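Local coordinates for malonyl CoA:acyl carrier protein malonyltransferase (Streptomyces coelicolor, PDB 1NM2), which probably catalyses the transfer of the malonyl group from malonyl-CoA to holo-acyl carrier protein, a step of fatty acid biosynthesis, at residues Gly92-His97 / Ile102-Phe107; Gly96-Glu101 / Ala200-His205. All blocks are in the same frame, centred on the assembly; numbering follows the deposited sequence.

Contact 1: Gly92-His97 / Ile102-Phe107; sequences GAVAGH and ITAAVF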
loop_
_atom_site.group_PDB
_atom_site.type_symbol
_atom_site.label_atom_id
_atom_site.label_comp_id
_atom_site.label_asym_id
_atom_site.label_seq_id
_atom_site.Cartn_x
_atom_site.Cartn_y
_atom_site.Cartn_z
ATOM N N GLY A 92 13.360 -9.298 -8.677
ATOM C CA GLY A 92 12.742 -9.883 -9.856
ATOM C C GLY A 92 11.456 -9.158 -10.219
ATOM O O GLY A 92 11.085 -9.072 -11.391
ATOM N N ALA A 93 10.767 -8.630 -9.209
ATOM C CA ALA A 93 9.524 -7.899 -9.430
ATOM C C ALA A 93 9.175 -7.069 -8.203
ATOM O O ALA A 93 9.675 -7.331 -7.109
ATOM C CB ALA A 93 8.396 -8.866 -9.739
ATOM N N VAL A 94 8.315 -6.069 -8.390
ATOM C CA VAL A 94 7.891 -5.210 -7.288
ATOM C C VAL A 94 6.386 -4.993 -7.295
ATOM O O VAL A 94 5.731 -5.116 -8.330
ATOM C CB VAL A 94 8.571 -3.828 -7.348
ATOM C CG1 VAL A 94 10.080 -3.993 -7.240
ATOM C CG2 VAL A 94 8.176 -3.100 -8.639
ATOM N N ALA A 95 5.837 -4.675 -6.129
ATOM C CA ALA A 95 4.407 -4.413 -6.005
ATOM C C ALA A 95 4.141 -3.825 -4.621
ATOM O O ALA A 95 5.024 -3.822 -3.756
ATOM C CB ALA A 95 3.610 -5.701 -6.206
ATOM N N GLY A 96 2.937 -3.309 -4.417
ATOM C CA GLY A 96 2.611 -2.727 -3.130
ATOM C C GLY A 96 1.114 -2.666 -2.921
ATOM O O GLY A 96 0.352 -2.770 -3.878
ATOM N N HIS A 97 0.696 -2.489 -1.671
ATOM C CA HIS A 97 -0.724 -2.434 -1.351
ATOM C C HIS A 97 -1.236 -0.992 -1.304
ATOM O O HIS A 97 -0.913 -0.242 -0.389
ATOM C CB HIS A 97 -0.977 -3.136 -0.011
ATOM C CG HIS A 97 -2.395 -3.582 0.176
ATOM N ND1 HIS A 97 -3.425 -2.705 0.441
ATOM C CD2 HIS A 97 -2.956 -4.812 0.099
ATOM C CE1 HIS A 97 -4.560 -3.377 0.521
ATOM N NE2 HIS A 97 -4.303 -4.657 0.316
ATOM N N ILE A 102 2.764 3.258 -5.100
ATOM C CA ILE A 102 3.563 4.412 -5.473
ATOM C C ILE A 102 4.993 4.103 -5.051
ATOM O O ILE A 102 5.936 4.398 -5.775
ATOM C CB ILE A 102 3.070 5.712 -4.776
ATOM C CG1 ILE A 102 1.727 6.155 -5.369
ATOM C CG2 ILE A 102 4.092 6.829 -4.970
ATOM C CD1 ILE A 102 0.573 5.217 -5.095
ATOM N N THR A 103 5.144 3.487 -3.882
ATOM C CA THR A 103 6.460 3.122 -3.372
ATOM C C THR A 103 7.143 2.170 -4.355
ATOM O O THR A 103 8.334 2.306 -4.648
ATOM C CB THR A 103 6.339 2.430 -1.999
ATOM O OG1 THR A 103 5.562 3.257 -1.121
ATOM C CG2 THR A 103 7.726 2.203 -1.377
ATOM N N ALA A 104 6.372 1.214 -4.867
ATOM C CA ALA A 104 6.873 0.228 -5.817
ATOM C C ALA A 104 7.251 0.863 -7.154
ATOM O O ALA A 104 8.112 0.348 -7.863
ATOM C CB ALA A 104 5.826 -0.863 -6.038
ATOM N N ALA A 105 6.593 1.966 -7.503
ATOM C CA ALA A 105 6.889 2.661 -8.752
ATOM C C ALA A 105 8.306 3.231 -8.687
ATOM O O ALA A 105 8.995 3.341 -9.707
ATOM C CB ALA A 105 5.880 3.783 -8.986
ATOM N N VAL A 106 8.728 3.605 -7.484
ATOM C CA VAL A 106 10.066 4.139 -7.282
ATOM C C VAL A 106 11.062 2.991 -7.466
ATOM O O VAL A 106 12.055 3.133 -8.183
ATOM C CB VAL A 106 10.216 4.766 -5.864
ATOM C CG1 VAL A 106 11.646 5.263 -5.653
ATOM C CG2 VAL A 106 9.233 5.927 -5.700
ATOM N N PHE A 107 10.786 1.846 -6.846
ATOM C CA PHE A 107 11.673 0.693 -6.980
ATOM C C PHE A 107 11.850 0.267 -8.437
ATOM O O PHE A 107 12.930 -0.165 -8.829
ATOM C CB PHE A 107 11.153 -0.514 -6.182
ATOM C CG PHE A 107 10.952 -0.243 -4.720
ATOM C CD1 PHE A 107 11.665 0.769 -4.075
ATOM C CD2 PHE A 107 10.051 -1.004 -3.980
ATOM C CE1 PHE A 107 11.479 1.017 -2.716
ATOM C CE2 PHE A 107 9.861 -0.761 -2.620
ATOM C CZ PHE A 107 10.576 0.251 -1.991
#
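Ala104 sets its methyl group directly against the backbone of Ala95, where a strand of the alpha/beta hydrolase-like core runs nearly antiparallel to the helix that follows it; this strand-turn-helix unit is consistent with a nucleophile elbow. The N-to-C directions of the short segments differ by 160°, and their axes come within 6.6 Å. Small residues allow this approach: Ala104 CB lies 3.7 Å from Ala95 C and 4.1 Å from Gly96 N, Ala95 points its own methyl away from the helix, and Gly96 has none to interpose. Val94 also packs on Ala104, its CG2 3.5 Å from the carbonyl O of Ala104. A beta-branched residue suits this position because its two methyls diverge, CG2 to Ala104 and CG1 to Phe107. Farther along, Phe107 receives the other branch: Val94 CG1 sits 3.8 Å from Phe107 CB and near the plane of the ring, at its edge. With chi1 at -57°, CG lies beside the backbone N and the ring turns back along the helix, while Leu5 and Ala72 also pack against the side chain. One face of this ring covers the carbonyl of Thr103, whose O stands 3.5 Å above the plane, over its centre.

Contact 2: Gly96-Glu101 / Ala200-His205; sequences GHSVGE and AFHTRH. With ACY (acetic acid), chain D.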
loop_
_atom_site.group_PDB
_atom_site.type_symbol
_atom_site.label_atom_id
_atom_site.label_comp_id
_atom_site.label_asym_id
_atom_site.label_seq_id
_atom_site.Cartn_x
_atom_site.Cartn_y
_atom_site.Cartn_z
ATOM N N GLY A 96 2.937 -3.309 -4.417
ATOM C CA GLY A 96 2.611 -2.727 -3.130
ATOM C C GLY A 96 1.114 -2.666 -2.921
ATOM O O GLY A 96 0.352 -2.770 -3.878
ATOM N N HIS A 97 0.696 -2.489 -1.671
ATOM C CA HIS A 97 -0.724 -2.434 -1.351
ATOM C C HIS A 97 -1.236 -0.992 -1.304
ATOM O O HIS A 97 -0.913 -0.242 -0.389
ATOM C CB HIS A 97 -0.977 -3.136 -0.011
ATOM C CG HIS A 97 -2.395 -3.582 0.176
ATOM N ND1 HIS A 97 -3.425 -2.705 0.441
ATOM C CD2 HIS A 97 -2.956 -4.812 0.099
ATOM C CE1 HIS A 97 -4.560 -3.377 0.521
ATOM N NE2 HIS A 97 -4.303 -4.657 0.316
ATOM N N SER A 98 -2.032 -0.628 -2.305
ATOM C CA SER A 98 -2.611 0.710 -2.424
ATOM C C SER A 98 -1.531 1.797 -2.467
ATOM O O SER A 98 -0.936 2.031 -3.517
ATOM C CB SER A 98 -3.584 0.973 -1.271
ATOM O OG SER A 98 -4.416 2.082 -1.575
ATOM N N VAL A 99 -1.277 2.464 -1.345
ATOM C CA VAL A 99 -0.246 3.504 -1.322
ATOM C C VAL A 99 1.109 2.868 -1.636
ATOM O O VAL A 99 2.001 3.513 -2.195
ATOM C CB VAL A 99 -0.134 4.207 0.061
ATOM C CG1 VAL A 99 -1.483 4.730 0.494
ATOM C CG2 VAL A 99 0.427 3.251 1.092
ATOM N N GLY A 100 1.251 1.597 -1.274
ATOM C CA GLY A 100 2.496 0.891 -1.527
ATOM C C GLY A 100 2.815 0.788 -3.008
ATOM O O GLY A 100 3.953 0.496 -3.384
ATOM N N GLU A 101 1.815 1.020 -3.855
ATOM C CA GLU A 101 2.018 0.960 -5.305
ATOM C C GLU A 101 2.880 2.120 -5.777
ATOM O O GLU A 101 3.613 2.001 -6.762
ATOM C CB GLU A 101 0.688 1.019 -6.058
ATOM C CG GLU A 101 -0.212 -0.183 -5.869
ATOM C CD GLU A 101 -1.013 -0.483 -7.123
ATOM O OE1 GLU A 101 -0.677 -1.471 -7.812
ATOM O OE2 GLU A 101 -1.964 0.274 -7.427
ATOM N N ALA A 200 -14.713 5.603 2.278
ATOM C CA ALA A 200 -14.779 4.446 1.403
ATOM C C ALA A 200 -13.723 4.521 0.307
ATOM O O ALA A 200 -14.041 4.761 -0.857
ATOM C CB ALA A 200 -16.174 4.344 0.786
ATOM N N PHE A 201 -12.462 4.322 0.685
ATOM C CA PHE A 201 -11.376 4.349 -0.287
ATOM C C PHE A 201 -11.603 3.179 -1.228
ATOM O O PHE A 201 -12.255 2.202 -0.858
ATOM C CB PHE A 201 -10.026 4.187 0.417
ATOM C CG PHE A 201 -9.725 5.266 1.419
ATOM C CD1 PHE A 201 -8.894 5.007 2.505
ATOM C CD2 PHE A 201 -10.253 6.544 1.272
ATOM C CE1 PHE A 201 -8.592 6.008 3.433
ATOM C CE2 PHE A 201 -9.959 7.551 2.191
ATOM C CZ PHE A 201 -9.125 7.279 3.275
ATOM N N HIS A 202 -11.077 3.291 -2.443
ATOM C CA HIS A 202 -11.199 2.252 -3.454
ATOM C C HIS A 202 -12.622 1.940 -3.902
ATOM O O HIS A 202 -12.962 0.791 -4.184
ATOM C CB HIS A 202 -10.475 0.997 -2.973
ATOM C CG HIS A 202 -9.014 1.225 -2.737
ATOM N ND1 HIS A 202 -8.131 1.473 -3.765
ATOM C CD2 HIS A 202 -8.307 1.366 -1.590
ATOM C CE1 HIS A 202 -6.944 1.765 -3.262
ATOM N NE2 HIS A 202 -7.025 1.708 -1.945
ATOM N N THR A 203 -13.435 2.992 -3.980
ATOM C CA THR A 203 -14.822 2.905 -4.437
ATOM C C THR A 203 -15.100 4.191 -5.217
ATOM O O THR A 203 -14.284 5.124 -5.211
ATOM C CB THR A 203 -15.836 2.845 -3.270
ATOM O OG1 THR A 203 -15.926 4.138 -2.655
ATOM C CG2 THR A 203 -15.419 1.808 -2.243
ATOM N N ARG A 204 -16.252 4.238 -5.880
ATOM C CA ARG A 204 -16.644 5.403 -6.665
ATOM C C ARG A 204 -16.720 6.656 -5.798
ATOM O O ARG A 204 -16.745 7.780 -6.312
ATOM C CB ARG A 204 -18.010 5.170 -7.316
ATOM C CG ARG A 204 -19.162 5.114 -6.322
ATOM C CD ARG A 204 -20.510 5.181 -7.029
ATOM N NE ARG A 204 -21.613 5.312 -6.081
ATOM C CZ ARG A 204 -21.935 4.388 -5.180
ATOM N NH1 ARG A 204 -21.237 3.260 -5.105
ATOM N NH2 ARG A 204 -22.949 4.595 -4.348
ATOM N N HIS A 205 -16.785 6.470 -4.484
ATOM C CA HIS A 205 -16.843 7.619 -3.597
ATOM C C HIS A 205 -15.553 8.434 -3.674
ATOM O O HIS A 205 -15.502 9.561 -3.191
ATOM C CB HIS A 205 -17.117 7.177 -2.154
ATOM C CG HIS A 205 -18.549 6.823 -1.900
ATOM N ND1 HIS A 205 -18.979 5.524 -1.724
ATOM C CD2 HIS A 205 -19.659 7.597 -1.837
ATOM C CE1 HIS A 205 -20.291 5.514 -1.567
ATOM N NE2 HIS A 205 -20.728 6.759 -1.632
HETATM C C ACY D . -5.617 3.649 0.808
HETATM O O ACY D . -5.309 4.357 1.855
HETATM O OXT ACY D . -5.397 3.945 -0.415
HETATM C CH3 ACY D . -6.304 2.335 1.140
#
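Ser98 and His202 meet through side chains alone, in what looks like the nucleophile-histidine pair of a GxSxG acyltransferase active site. His202 NE2 is hydrogen-bonded to Ser98 OG at 2.7 Å, and the oxygen lies only 6° from the imidazole plane, at the ring's edge but shifted toward CE1. Ser98 carries OG trans to its backbone N (chi1 -164°), which brings the hydroxyl across to the histidine. An acetate standing in for a malonyl group lies beside both: its OXT receives a weak bond from His202 NE2 at 3.2 Å, while its very short separation from Ser98 OG is doubtful in detail. Arg123 binds both the acetate and Ser98 OG, a cation suited to a carboxylate. Phe201 adds an apolar wall, with CD1 3.7 Å from the acetate O. At the ring's other nitrogen, ND1, the carbonyl O of Asn254 accepts a hydrogen bond and fixes the ring's rotation. A leucine at His202 has no ring nitrogens and would probably leave the Asn254 carbonyl without its donor and the Ser98 hydroxyl freer to turn. Just after His202, Thr203 OG1 accepts from His205 N in an ST turn. Ser98 itself tops a type II' turn with positive phi (58°), closed by Gly100 N to His97 O at 3.0 Å. Glycine suits position Gly96 because a CB there would fall 2.0 Å from Gly100 O.

In the fold
Both contacts start from the same strand-turn-helix unit and share Gly96 and His97, but they use it differently. Contact 1 is buried and apolar, packing strand 93-96 of the parallel sheet onto helix 100-107 through methyls, backbone and an aromatic side chain. Contact 2, about 15 Å away between centres, is partly buried and polar: the turn before that helix faces the loop that follows strand 189-194, which belongs to the other, mixed sheet. One contact is therefore local in sequence, whereas the other brings together parts almost a hundred residues apart. Small residues permit close backbone approach in contact 1; in contact 2 side chains bridge a wider gap, the polar pair split between turn (Ser98) and loop (His202).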